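Local coordinates for protein glycosyltransferase (Streptomyces viridochromogenes, PDB 2IUY) that probably transfers a sugar from a nucleotide-activated donor during avilamycin A biosynthesis, as a retaining GT-B glycosyltransferase of family GT4, at residues Ile76-Arg81 against Ile96-Pro102; Ser126-Gln130 against Cys251-Ala255; Leu178-Phe183 against Val287-Phe293. All coordinates share one frame; numbering follows the deposited sequence.

Interaction 1 (Ile76-Arg81 against Ile96-Pro102); sequences IERWLR and IGPAGLP
L80 and I96 meet at about a right angle, their branch ends touching at 4.0 Å between CD1 of L80 and CD1 of I96. I96 holds CG1 between its backbone N and carbonyl carbon (chi1 52°), which leaves CG2 turned to the start of the helical segment. There CG2 of I96 lies 3.7 Å from CG of E77, whose extended chain slides past it in the reverse direction, and 3.9 Å from CG2 of I76. The exposed E77 carboxylate stays beside the I96-G97 loop, where OE1 takes a weak bond from a water that also accepts from G97 N. One turn on, CD2 of L101 packs against CB of L80 at 3.7 Å. The R81 chain bends at chi3, and CA of G100 lies over one face of its guanidinium, off-centre toward the rim, 3.4 Å from NH2 of R81; G100 belongs to the type II turn P98-L101. The P102 ring closes this end, its CG 3.4 Å from R81 O. Helix 73-82, which precedes strand 87-90, thus meets the loop that follows that strand, with L80, I96 and L101 all resting on V88, in the N-terminal Rossmann-like domain of the GT-B fold.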
ATOM      1  N   ILE A  76     -13.692  19.017   0.306  1.00 15.77           N
ATOM      2  CA  ILE A  76     -13.787  17.915   1.229  1.00 15.62           C
ATOM      3  C   ILE A  76     -14.116  18.471   2.637  1.00 15.92           C
ATOM      4  O   ILE A  76     -14.995  17.947   3.295  1.00 15.40           O
ATOM      5  CB  ILE A  76     -12.496  17.022   1.278  1.00 14.93           C
ATOM      6  CG1 ILE A  76     -12.186  16.365  -0.078  1.00 13.14           C
ATOM      7  CG2 ILE A  76     -12.628  15.941   2.379  1.00 14.11           C
ATOM      8  CD1 ILE A  76     -10.720  15.773  -0.131  1.00 14.59           C
ATOM      9  N   GLU A  77     -13.447  19.537   3.069  1.00 16.43           N
ATOM     10  CA  GLU A  77     -13.764  20.154   4.394  1.00 18.50           C
ATOM     11  C   GLU A  77     -15.167  20.691   4.473  1.00 17.91           C
ATOM     12  O   GLU A  77     -15.837  20.525   5.494  1.00 17.73           O
ATOM     13  CB  GLU A  77     -12.821  21.303   4.785  1.00 19.31           C
ATOM     14  CG  GLU A  77     -11.391  21.035   4.504  1.00 23.58           C
ATOM     15  CD  GLU A  77     -10.483  22.101   5.050  1.00 32.07           C
ATOM     16  OE1 GLU A  77      -9.327  21.708   5.401  1.00 33.45           O
ATOM     17  OE2 GLU A  77     -10.922  23.302   5.113  1.00 32.81           O
ATOM     18  N   ARG A  78     -15.610  21.326   3.393  1.00 18.16           N
ATOM     19  CA  ARG A  78     -16.938  21.902   3.347  1.00 18.37           C
ATOM     20  C   ARG A  78     -17.976  20.827   3.520  1.00 17.81           C
ATOM     21  O   ARG A  78     -18.914  21.021   4.297  1.00 18.58           O
ATOM     22  CB  ARG A  78     -17.123  22.663   2.039  1.00 20.04           C
ATOM     23  CG  ARG A  78     -18.429  23.440   1.872  1.00 22.11           C
ATOM     24  CD  ARG A  78     -18.287  24.428   0.727  1.00 26.33           C
ATOM     25  NE  ARG A  78     -17.185  25.366   1.002  1.00 31.49           N
ATOM     26  CZ  ARG A  78     -16.124  25.573   0.213  1.00 34.64           C
ATOM     27  NH1 ARG A  78     -16.001  24.931  -0.963  1.00 34.42           N
ATOM     28  NH2 ARG A  78     -15.186  26.443   0.598  1.00 35.11           N
ATOM     29  N   TRP A  79     -17.790  19.695   2.825  1.00 16.59           N
ATOM     30  CA  TRP A  79     -18.691  18.535   2.850  1.00 15.11           C
ATOM     31  C   TRP A  79     -18.760  17.859   4.225  1.00 14.54           C
ATOM     32  O   TRP A  79     -19.844  17.532   4.710  1.00 13.24           O
ATOM     33  CB  TRP A  79     -18.296  17.489   1.777  1.00 14.88           C
ATOM     34  CG  TRP A  79     -19.361  16.405   1.618  1.00 14.76           C
ATOM     35  CD1 TRP A  79     -20.479  16.436   0.787  1.00 16.47           C
ATOM     36  CD2 TRP A  79     -19.435  15.143   2.329  1.00 16.10           C
ATOM     37  NE1 TRP A  79     -21.215  15.279   0.950  1.00 14.73           N
ATOM     38  CE2 TRP A  79     -20.598  14.476   1.883  1.00 14.26           C
ATOM     39  CE3 TRP A  79     -18.622  14.515   3.291  1.00 13.80           C
ATOM     40  CZ2 TRP A  79     -20.979  13.216   2.378  1.00 16.20           C
ATOM     41  CZ3 TRP A  79     -19.007  13.256   3.778  1.00 15.46           C
ATOM     42  CH2 TRP A  79     -20.183  12.635   3.324  1.00 13.50           C
ATOM     43  N   LEU A  80     -17.586  17.630   4.816  1.00 14.74           N
ATOM     44  CA  LEU A  80     -17.448  17.034   6.161  1.00 15.06           C
ATOM     45  C   LEU A  80     -18.110  17.847   7.289  1.00 16.43           C
ATOM     46  O   LEU A  80     -18.615  17.276   8.264  1.00 16.90           O
ATOM     47  CB  LEU A  80     -15.951  16.785   6.483  1.00 14.09           C
ATOM     48  CG  LEU A  80     -15.243  15.690   5.671  1.00 13.06           C
ATOM     49  CD1 LEU A  80     -13.745  15.645   6.050  1.00 11.20           C
ATOM     50  CD2 LEU A  80     -15.909  14.331   5.856  1.00 12.34           C
ATOM     51  N   ARG A  81     -18.108  19.177   7.164  1.00 16.93           N
ATOM     52  CA  ARG A  81     -18.705  20.046   8.167  1.00 17.87           C
ATOM     53  C   ARG A  81     -20.220  19.817   8.346  1.00 16.89           C
ATOM     54  O   ARG A  81     -20.755  19.947   9.440  1.00 18.04           O
ATOM     55  CB  ARG A  81     -18.391  21.525   7.834  1.00 18.08           C
ATOM     56  CG  ARG A  81     -18.778  22.498   8.962  1.00 19.83           C
ATOM     57  CD  ARG A  81     -18.269  23.953   8.729  1.00 19.35           C
ATOM     58  NE  ARG A  81     -16.956  24.221   9.366  1.00 24.12           N
ATOM     59  CZ  ARG A  81     -16.736  24.564  10.650  1.00 24.04           C
ATOM     60  NH1 ARG A  81     -17.729  24.713  11.565  1.00 18.47           N
ATOM     61  NH2 ARG A  81     -15.465  24.785  11.035  1.00 24.01           N
ATOM     62  N   ILE A  96      -7.140  16.976   5.761  1.00 17.00           N
ATOM     63  CA  ILE A  96      -8.259  17.434   6.590  1.00 16.22           C
ATOM     64  C   ILE A  96      -7.973  17.060   8.069  1.00 15.85           C
ATOM     65  O   ILE A  96      -7.021  16.358   8.351  1.00 16.32           O
ATOM     66  CB  ILE A  96      -9.617  16.935   6.024  1.00 16.26           C
ATOM     67  CG1 ILE A  96      -9.617  15.413   5.789  1.00 16.95           C
ATOM     68  CG2 ILE A  96      -9.945  17.640   4.685  1.00 17.15           C
ATOM     69  CD1 ILE A  96      -9.982  14.589   7.008  1.00 14.41           C
ATOM     70  N   GLY A  97      -8.764  17.551   9.010  1.00 15.48           N
ATOM     71  CA  GLY A  97      -8.483  17.309  10.421  1.00 14.66           C
ATOM     72  C   GLY A  97      -9.781  17.229  11.173  1.00 14.58           C
ATOM     73  O   GLY A  97     -10.834  17.344  10.562  1.00 16.29           O
ATOM     74  N   PRO A  98      -9.740  16.974  12.484  1.00 14.16           N
ATOM     75  CA  PRO A  98     -10.977  16.911  13.268  1.00 13.83           C
ATOM     76  C   PRO A  98     -11.765  18.225  13.464  1.00 14.67           C
ATOM     77  O   PRO A  98     -12.957  18.165  13.766  1.00 13.80           O
ATOM     78  CB  PRO A  98     -10.503  16.355  14.627  1.00 14.67           C
ATOM     79  CG  PRO A  98      -9.099  16.740  14.751  1.00 13.98           C
ATOM     80  CD  PRO A  98      -8.561  16.629  13.296  1.00 13.69           C
ATOM     81  N   ALA A  99     -11.135  19.396  13.286  1.00 14.53           N
ATOM     82  CA  ALA A  99     -11.803  20.671  13.607  1.00 15.17           C
ATOM     83  C   ALA A  99     -12.945  20.907  12.655  1.00 15.70           C
ATOM     84  O   ALA A  99     -12.786  20.731  11.431  1.00 16.40           O
ATOM     85  CB  ALA A  99     -10.807  21.859  13.527  1.00 15.70           C
ATOM     86  N   GLY A 100     -14.105  21.265  13.181  1.00 15.51           N
ATOM     87  CA  GLY A 100     -15.210  21.601  12.284  1.00 16.36           C
ATOM     88  C   GLY A 100     -16.191  20.489  12.007  1.00 16.95           C
ATOM     89  O   GLY A 100     -17.277  20.717  11.436  1.00 17.09           O
ATOM     90  N   LEU A 101     -15.822  19.268  12.381  1.00 16.77           N
ATOM     91  CA  LEU A 101     -16.734  18.134  12.243  1.00 16.32           C
ATOM     92  C   LEU A 101     -17.925  18.309  13.222  1.00 15.70           C
ATOM     93  O   LEU A 101     -17.767  18.907  14.315  1.00 15.52           O
ATOM     94  CB  LEU A 101     -15.994  16.808  12.528  1.00 16.25           C
ATOM     95  CG  LEU A 101     -14.833  16.429  11.599  1.00 15.92           C
ATOM     96  CD1 LEU A 101     -14.380  15.062  12.003  1.00 16.31           C
ATOM     97  CD2 LEU A 101     -15.235  16.438  10.085  1.00 13.91           C
ATOM     98  N   PRO A 102     -19.103  17.780  12.845  1.00 14.64           N
ATOM     99  CA  PRO A 102     -20.293  17.935  13.666  1.00 14.78           C
ATOM    100  C   PRO A 102     -20.134  17.167  14.970  1.00 13.97           C
ATOM    101  O   PRO A 102     -19.400  16.164  15.009  1.00 13.01           O
ATOM    102  CB  PRO A 102     -21.405  17.309  12.805  1.00 14.64           C
ATOM    103  CG  PRO A 102     -20.878  17.263  11.448  1.00 15.93           C
ATOM    104  CD  PRO A 102     -19.399  17.009  11.634  1.00 14.42           C
TER
HETATM  105  O   HOH W   1     -10.272  20.155   8.049  1.00 18.29           O

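Interaction 2 (Ser126-Gln130 against Cys251-Ala255); sequences SSRAQ and CEPGA
The N-terminus of helix 128-133, capped by S127, docks here on the loop that leads into helix 256-263. S127 OG gives its proton to P253 O at 2.9 Å, the donor tilted 27° from the carbonyl plane. The same OG accepts from Q130 N at 3.1 Å (N-H...O 161°). One hydroxyl thus caps the helix and ties it to the loop. S126 OG also lies 3.0 Å from P253 O, but that bond is weak and its proton has Q130 OE1 as an alternative. Q130 runs extended past the CA-CB edge of P253, CG anti to the backbone N (chi1 -171°), and brings NE2 to 3.5 Å from CB of P253. Its amide is gripped at both ends: OE1 receives S126 N at 2.8 Å, while NE2 donates to the carbonyls of H111 and F113, which should fix its rotation. The contact bridges the two Rossmann-like domains of the GT-B fold, since S126 follows the last strand of the N-terminal sheet and P253 belongs to the C-terminal half, beside the UDP site. E252 turns its CB away from the helix; its OE2 forms a salt bridge with K175, a UDP-binding residue, and its OE1 is bonded to S239 OG and W250 NE1. At the other end of the contact, C251 SG sits 4.2 Å from CB of A129, a plain apolar touch. The helix start has a second anchor in E278, whose carboxylate accepts from the backbone N of both R128 and A129.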
ATOM      1  N   SER A 126       0.415   1.364   9.940  1.00  8.40           N
ATOM      2  CA  SER A 126       0.348   0.046   9.265  1.00 10.04           C
ATOM      3  C   SER A 126       1.386  -0.943   9.798  1.00  9.44           C
ATOM      4  O   SER A 126       1.296  -2.154   9.529  1.00  9.85           O
ATOM      5  CB  SER A 126       0.392   0.139   7.727  1.00  9.50           C
ATOM      6  OG  SER A 126       1.227   1.189   7.313  1.00 15.64           O
ATOM      7  N   SER A 127       2.366  -0.448  10.555  1.00  8.74           N
ATOM      8  CA  SER A 127       3.359  -1.339  11.151  1.00  9.40           C
ATOM      9  C   SER A 127       3.877  -0.811  12.491  1.00  9.31           C
ATOM     10  O   SER A 127       3.783   0.368  12.778  1.00  7.65           O
ATOM     11  CB  SER A 127       4.505  -1.615  10.165  1.00  9.71           C
ATOM     12  OG  SER A 127       5.298  -0.453   9.927  1.00  9.30           O
ATOM     13  N   ARG A 128       4.398  -1.705  13.324  1.00 10.59           N
ATOM     14  CA  ARG A 128       5.146  -1.293  14.536  1.00 11.95           C
ATOM     15  C   ARG A 128       6.358  -0.395  14.231  1.00  9.92           C
ATOM     16  O   ARG A 128       6.591   0.539  14.952  1.00  8.33           O
ATOM     17  CB  ARG A 128       5.654  -2.518  15.322  1.00 11.81           C
ATOM     18  CG  ARG A 128       4.558  -3.333  16.030  1.00 16.68           C
ATOM     19  CD  ARG A 128       5.180  -4.547  16.846  1.00 16.82           C
ATOM     20  NE  ARG A 128       5.334  -5.784  16.052  1.00 27.71           N
ATOM     21  CZ  ARG A 128       6.493  -6.300  15.603  1.00 32.08           C
ATOM     22  NH1 ARG A 128       7.678  -5.689  15.816  1.00 33.57           N
ATOM     23  NH2 ARG A 128       6.475  -7.444  14.913  1.00 31.61           N
ATOM     24  N   ALA A 129       7.143  -0.720  13.198  1.00 10.33           N
ATOM     25  CA  ALA A 129       8.329   0.087  12.823  1.00 10.06           C
ATOM     26  C   ALA A 129       7.906   1.497  12.471  1.00  9.79           C
ATOM     27  O   ALA A 129       8.465   2.448  12.972  1.00  9.93           O
ATOM     28  CB  ALA A 129       9.071  -0.545  11.669  1.00 11.66           C
ATOM     29  N   GLN A 130       6.844   1.639  11.678  1.00  9.84           N
ATOM     30  CA  GLN A 130       6.316   2.974  11.370  1.00  9.22           C
ATOM     31  C   GLN A 130       5.821   3.681  12.633  1.00  8.88           C
ATOM     32  O   GLN A 130       6.185   4.822  12.885  1.00  9.55           O
ATOM     33  CB  GLN A 130       5.185   2.877  10.364  1.00  8.67           C
ATOM     34  CG  GLN A 130       4.719   4.188   9.825  1.00  8.71           C
ATOM     35  CD  GLN A 130       3.279   4.151   9.400  1.00  8.43           C
ATOM     36  OE1 GLN A 130       2.550   3.244   9.785  1.00 13.54           O
ATOM     37  NE2 GLN A 130       2.847   5.139   8.614  1.00  5.50           N
ATOM     38  N   CYS A 251      11.645   4.805   6.205  1.00 11.55           N
ATOM     39  CA  CYS A 251      11.113   3.664   6.949  1.00 11.09           C
ATOM     40  C   CYS A 251       9.806   3.257   6.254  1.00 10.23           C
ATOM     41  O   CYS A 251       8.807   3.978   6.356  1.00  9.90           O
ATOM     42  CB  CYS A 251      10.846   4.094   8.392  1.00 11.96           C
ATOM     43  SG  CYS A 251      10.063   2.870   9.497  1.00 14.12           S
ATOM     44  N   GLU A 252       9.821   2.142   5.510  1.00  9.69           N
ATOM     45  CA  GLU A 252       8.662   1.765   4.645  1.00  9.08           C
ATOM     46  C   GLU A 252       7.428   1.658   5.558  1.00  8.98           C
ATOM     47  O   GLU A 252       7.465   0.908   6.503  1.00  8.01           O
ATOM     48  CB  GLU A 252       8.933   0.459   3.886  1.00  8.66           C
ATOM     49  CG  GLU A 252       7.899   0.123   2.772  1.00  8.19           C
ATOM     50  CD  GLU A 252       7.894   1.151   1.685  1.00 12.28           C
ATOM     51  OE1 GLU A 252       8.980   1.514   1.194  1.00 12.90           O
ATOM     52  OE2 GLU A 252       6.820   1.651   1.326  1.00 15.65           O
ATOM     53  N   PRO A 253       6.406   2.519   5.375  1.00  9.45           N
ATOM     54  CA  PRO A 253       5.235   2.410   6.288  1.00  9.92           C
ATOM     55  C   PRO A 253       4.440   1.095   6.312  1.00  9.32           C
ATOM     56  O   PRO A 253       4.194   0.549   7.430  1.00  8.84           O
ATOM     57  CB  PRO A 253       4.331   3.593   5.891  1.00 10.04           C
ATOM     58  CG  PRO A 253       5.190   4.499   5.066  1.00 10.53           C
ATOM     59  CD  PRO A 253       6.327   3.698   4.498  1.00 10.58           C
ATOM     60  N   GLY A 254       4.073   0.592   5.120  1.00  8.53           N
ATOM     61  CA  GLY A 254       3.199  -0.547   4.992  1.00  9.46           C
ATOM     62  C   GLY A 254       3.365  -1.447   3.773  1.00 10.43           C
ATOM     63  O   GLY A 254       2.945  -2.626   3.815  1.00 10.24           O
ATOM     64  N   ALA A 255       3.961  -0.925   2.694  1.00  9.80           N
ATOM     65  CA  ALA A 255       4.348  -1.739   1.528  1.00  9.56           C
ATOM     66  C   ALA A 255       3.206  -2.591   0.974  1.00  9.70           C
ATOM     67  O   ALA A 255       3.174  -3.810   1.106  1.00  8.61           O
ATOM     68  CB  ALA A 255       5.579  -2.616   1.825  1.00 10.07           C
TER

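Interaction 3 (Leu178-Phe183 against Val287-Phe293); sequences LEAAAF and VGYGTDF
F183 sends the edge of its ring into the face of F293, a T-shaped pair with planes at 86° and centroids 5.1 Å apart. The helix backbone puts CB of F183 over the F293 face in a CH-pi contact, 4.0 Å from the centroid. CG of F183 is anti to its backbone N (chi1 -180°), which swings the ring so that CD1 stands over the centre of the same face, 3.7 Å above the plane. CE2 of F293 comes to 3.5 Å from E179 O, and CD2 to 4.1 Å from CB of A182, so the ring lies close along the helix backbone. CB of A182 packs against CB of T291 at 3.6 Å. The E179 chain, bent at chi2, belongs to this close part too, its CG 3.2 Å from G290 O. Beyond this the contact loosens. CG1 of V287 only brushes CE1 of F183 at 4.2 Å, and CD2 of L178 barely reaches CG2 of T291, while Y289 and D292 point their CB atoms away from the helix on the exposed side. L178 and A182 meet both this loop and Y210 of helix 200-210, whereas A180 and F183 rest on L236 of strand 234-237; F183 also reaches A298 and T301 of helix 295-303, next after the loop.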
ATOM      1  N   LEU A 178      17.421  -0.310  -7.730  1.00  8.85           N
ATOM      2  CA  LEU A 178      18.796  -0.667  -8.090  1.00  8.51           C
ATOM      3  C   LEU A 178      19.225  -1.944  -7.414  1.00  8.12           C
ATOM      4  O   LEU A 178      19.762  -2.862  -8.034  1.00  7.61           O
ATOM      5  CB  LEU A 178      19.766   0.478  -7.734  1.00  8.66           C
ATOM      6  CG  LEU A 178      21.253   0.090  -7.974  1.00 10.50           C
ATOM      7  CD1 LEU A 178      21.535   0.107  -9.485  1.00 13.54           C
ATOM      8  CD2 LEU A 178      22.160   1.036  -7.286  1.00 11.40           C
ATOM      9  N   GLU A 179      18.957  -2.018  -6.129  1.00  8.53           N
ATOM     10  CA  GLU A 179      19.216  -3.238  -5.354  1.00  9.18           C
ATOM     11  C   GLU A 179      18.414  -4.457  -5.800  1.00  9.04           C
ATOM     12  O   GLU A 179      18.896  -5.573  -5.734  1.00 11.55           O
ATOM     13  CB  GLU A 179      18.996  -2.945  -3.869  1.00  8.79           C
ATOM     14  CG  GLU A 179      20.049  -1.962  -3.283  1.00  8.39           C
ATOM     15  CD  GLU A 179      19.770  -0.477  -3.562  1.00 13.41           C
ATOM     16  OE1 GLU A 179      18.687  -0.092  -4.094  1.00 14.56           O
ATOM     17  OE2 GLU A 179      20.651   0.341  -3.241  1.00 15.64           O
ATOM     18  N   ALA A 180      17.186  -4.249  -6.226  1.00  9.20           N
ATOM     19  CA  ALA A 180      16.383  -5.294  -6.837  1.00  8.89           C
ATOM     20  C   ALA A 180      17.021  -5.751  -8.169  1.00  9.24           C
ATOM     21  O   ALA A 180      17.033  -6.964  -8.500  1.00  8.94           O
ATOM     22  CB  ALA A 180      14.975  -4.781  -7.061  1.00  7.76           C
ATOM     23  N   ALA A 181      17.551  -4.806  -8.946  1.00  8.94           N
ATOM     24  CA  ALA A 181      18.276  -5.204 -10.191  1.00 10.23           C
ATOM     25  C   ALA A 181      19.471  -6.097  -9.817  1.00 10.74           C
ATOM     26  O   ALA A 181      19.649  -7.184 -10.404  1.00 11.66           O
ATOM     27  CB  ALA A 181      18.727  -3.968 -11.011  1.00  8.44           C
ATOM     28  N   ALA A 182      20.231  -5.686  -8.795  1.00 10.13           N
ATOM     29  CA  ALA A 182      21.376  -6.455  -8.303  1.00 10.03           C
ATOM     30  C   ALA A 182      20.951  -7.857  -7.839  1.00 11.05           C
ATOM     31  O   ALA A 182      21.633  -8.838  -8.069  1.00 10.63           O
ATOM     32  CB  ALA A 182      22.075  -5.714  -7.133  1.00  8.25           C
ATOM     33  N   PHE A 183      19.839  -7.954  -7.137  1.00 12.35           N
ATOM     34  CA  PHE A 183      19.449  -9.265  -6.623  1.00 13.55           C
ATOM     35  C   PHE A 183      19.033 -10.204  -7.786  1.00 14.15           C
ATOM     36  O   PHE A 183      19.426 -11.384  -7.840  1.00 14.71           O
ATOM     37  CB  PHE A 183      18.384  -9.122  -5.506  1.00 13.16           C
ATOM     38  CG  PHE A 183      17.940 -10.447  -4.924  1.00 14.31           C
ATOM     39  CD1 PHE A 183      18.530 -10.944  -3.768  1.00 10.98           C
ATOM     40  CD2 PHE A 183      16.925 -11.177  -5.527  1.00 11.94           C
ATOM     41  CE1 PHE A 183      18.167 -12.156  -3.247  1.00 11.56           C
ATOM     42  CE2 PHE A 183      16.546 -12.424  -4.999  1.00 13.93           C
ATOM     43  CZ  PHE A 183      17.162 -12.902  -3.840  1.00 11.26           C
ATOM     44  N   VAL A 287      16.247 -10.159   3.012  1.00 12.82           N
ATOM     45  CA  VAL A 287      17.663 -10.113   2.697  1.00 13.44           C
ATOM     46  C   VAL A 287      18.274  -8.766   3.128  1.00 13.55           C
ATOM     47  O   VAL A 287      17.561  -7.809   3.498  1.00 12.74           O
ATOM     48  CB  VAL A 287      17.919 -10.434   1.195  1.00 13.95           C
ATOM     49  CG1 VAL A 287      17.336 -11.844   0.822  1.00 13.56           C
ATOM     50  CG2 VAL A 287      17.333  -9.340   0.249  1.00 12.22           C
ATOM     51  N   GLY A 288      19.599  -8.702   3.081  1.00 13.81           N
ATOM     52  CA  GLY A 288      20.301  -7.493   3.354  1.00 13.94           C
ATOM     53  C   GLY A 288      20.113  -6.302   2.434  1.00 13.28           C
ATOM     54  O   GLY A 288      19.646  -6.410   1.263  1.00 13.33           O
ATOM     55  N   TYR A 289      20.517  -5.159   2.986  1.00 12.58           N
ATOM     56  CA  TYR A 289      20.642  -3.913   2.258  1.00 12.93           C
ATOM     57  C   TYR A 289      21.792  -3.945   1.260  1.00 13.21           C
ATOM     58  O   TYR A 289      22.669  -4.796   1.343  1.00 12.84           O
ATOM     59  CB  TYR A 289      20.912  -2.797   3.259  1.00 12.98           C
ATOM     60  CG  TYR A 289      19.718  -2.367   4.046  1.00 12.79           C
ATOM     61  CD1 TYR A 289      18.479  -2.157   3.422  1.00 10.49           C
ATOM     62  CD2 TYR A 289      19.819  -2.158   5.416  1.00 13.90           C
ATOM     63  CE1 TYR A 289      17.384  -1.729   4.145  1.00 12.03           C
ATOM     64  CE2 TYR A 289      18.702  -1.756   6.165  1.00 16.12           C
ATOM     65  CZ  TYR A 289      17.507  -1.538   5.517  1.00 11.90           C
ATOM     66  OH  TYR A 289      16.450  -1.111   6.252  1.00 12.86           O
ATOM     67  N   GLY A 290      21.807  -2.984   0.338  1.00 13.99           N
ATOM     68  CA  GLY A 290      22.898  -2.877  -0.645  1.00 12.79           C
ATOM     69  C   GLY A 290      22.701  -3.788  -1.840  1.00 13.79           C
ATOM     70  O   GLY A 290      21.636  -4.385  -2.008  1.00 12.03           O
ATOM     71  N   THR A 291      23.746  -3.865  -2.665  1.00 14.71           N
ATOM     72  CA  THR A 291      23.779  -4.601  -3.944  1.00 15.45           C
ATOM     73  C   THR A 291      24.723  -5.828  -3.962  1.00 17.32           C
ATOM     74  O   THR A 291      24.937  -6.447  -5.020  1.00 17.75           O
ATOM     75  CB  THR A 291      24.230  -3.681  -5.113  1.00 15.07           C
ATOM     76  OG1 THR A 291      25.558  -3.168  -4.879  1.00 15.47           O
ATOM     77  CG2 THR A 291      23.253  -2.533  -5.364  1.00 11.90           C
ATOM     78  N   ASP A 292      25.321  -6.164  -2.829  1.00 18.15           N
ATOM     79  CA  ASP A 292      26.373  -7.168  -2.859  1.00 20.73           C
ATOM     80  C   ASP A 292      25.769  -8.519  -2.457  1.00 19.84           C
ATOM     81  O   ASP A 292      25.781  -8.910  -1.309  1.00 20.35           O
ATOM     82  CB  ASP A 292      27.588  -6.735  -1.995  1.00 22.29           C
ATOM     83  CG  ASP A 292      27.928  -5.204  -2.131  1.00 29.48           C
ATOM     84  OD1 ASP A 292      28.576  -4.775  -3.138  1.00 35.20           O
ATOM     85  OD2 ASP A 292      27.567  -4.411  -1.210  1.00 35.81           O
ATOM     86  N   PHE A 293      25.163  -9.202  -3.415  1.00 19.32           N
ATOM     87  CA  PHE A 293      24.490 -10.464  -3.130  1.00 19.03           C
ATOM     88  C   PHE A 293      25.341 -11.583  -3.684  1.00 19.22           C
ATOM     89  O   PHE A 293      25.621 -11.587  -4.903  1.00 19.55           O
ATOM     90  CB  PHE A 293      23.091 -10.507  -3.768  1.00 17.64           C
ATOM     91  CG  PHE A 293      22.135  -9.486  -3.211  1.00 17.71           C
ATOM     92  CD1 PHE A 293      21.583  -9.645  -1.939  1.00 14.79           C
ATOM     93  CD2 PHE A 293      21.783  -8.360  -3.971  1.00 14.87           C
ATOM     94  CE1 PHE A 293      20.684  -8.699  -1.417  1.00 16.22           C
ATOM     95  CE2 PHE A 293      20.885  -7.410  -3.475  1.00 14.57           C
ATOM     96  CZ  PHE A 293      20.349  -7.568  -2.177  1.00 16.30           C
TER

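How the interactions relate
Interactions 1 and 3 mark opposite sides of the chain's centre, 45 Å apart centre to centre, one in each Rossmann-like domain. Interaction 2 lies between them, about 10 Å from the chain's centre, and joins the two halves. Its nearest atoms are about 15 Å from interaction 1 and about 7 Å from interaction 3. It is also nearest to the UDP site: the side chain of E252 is about 3 Å from that of K175, and T256 follows the loop. From K175 the chain enters helix 177-187, so interaction 3 packs a helix that begins just beyond a UDP-binding residue, with E179 about 8 Å from K175 between side chains. Interaction 1 is remote from that site.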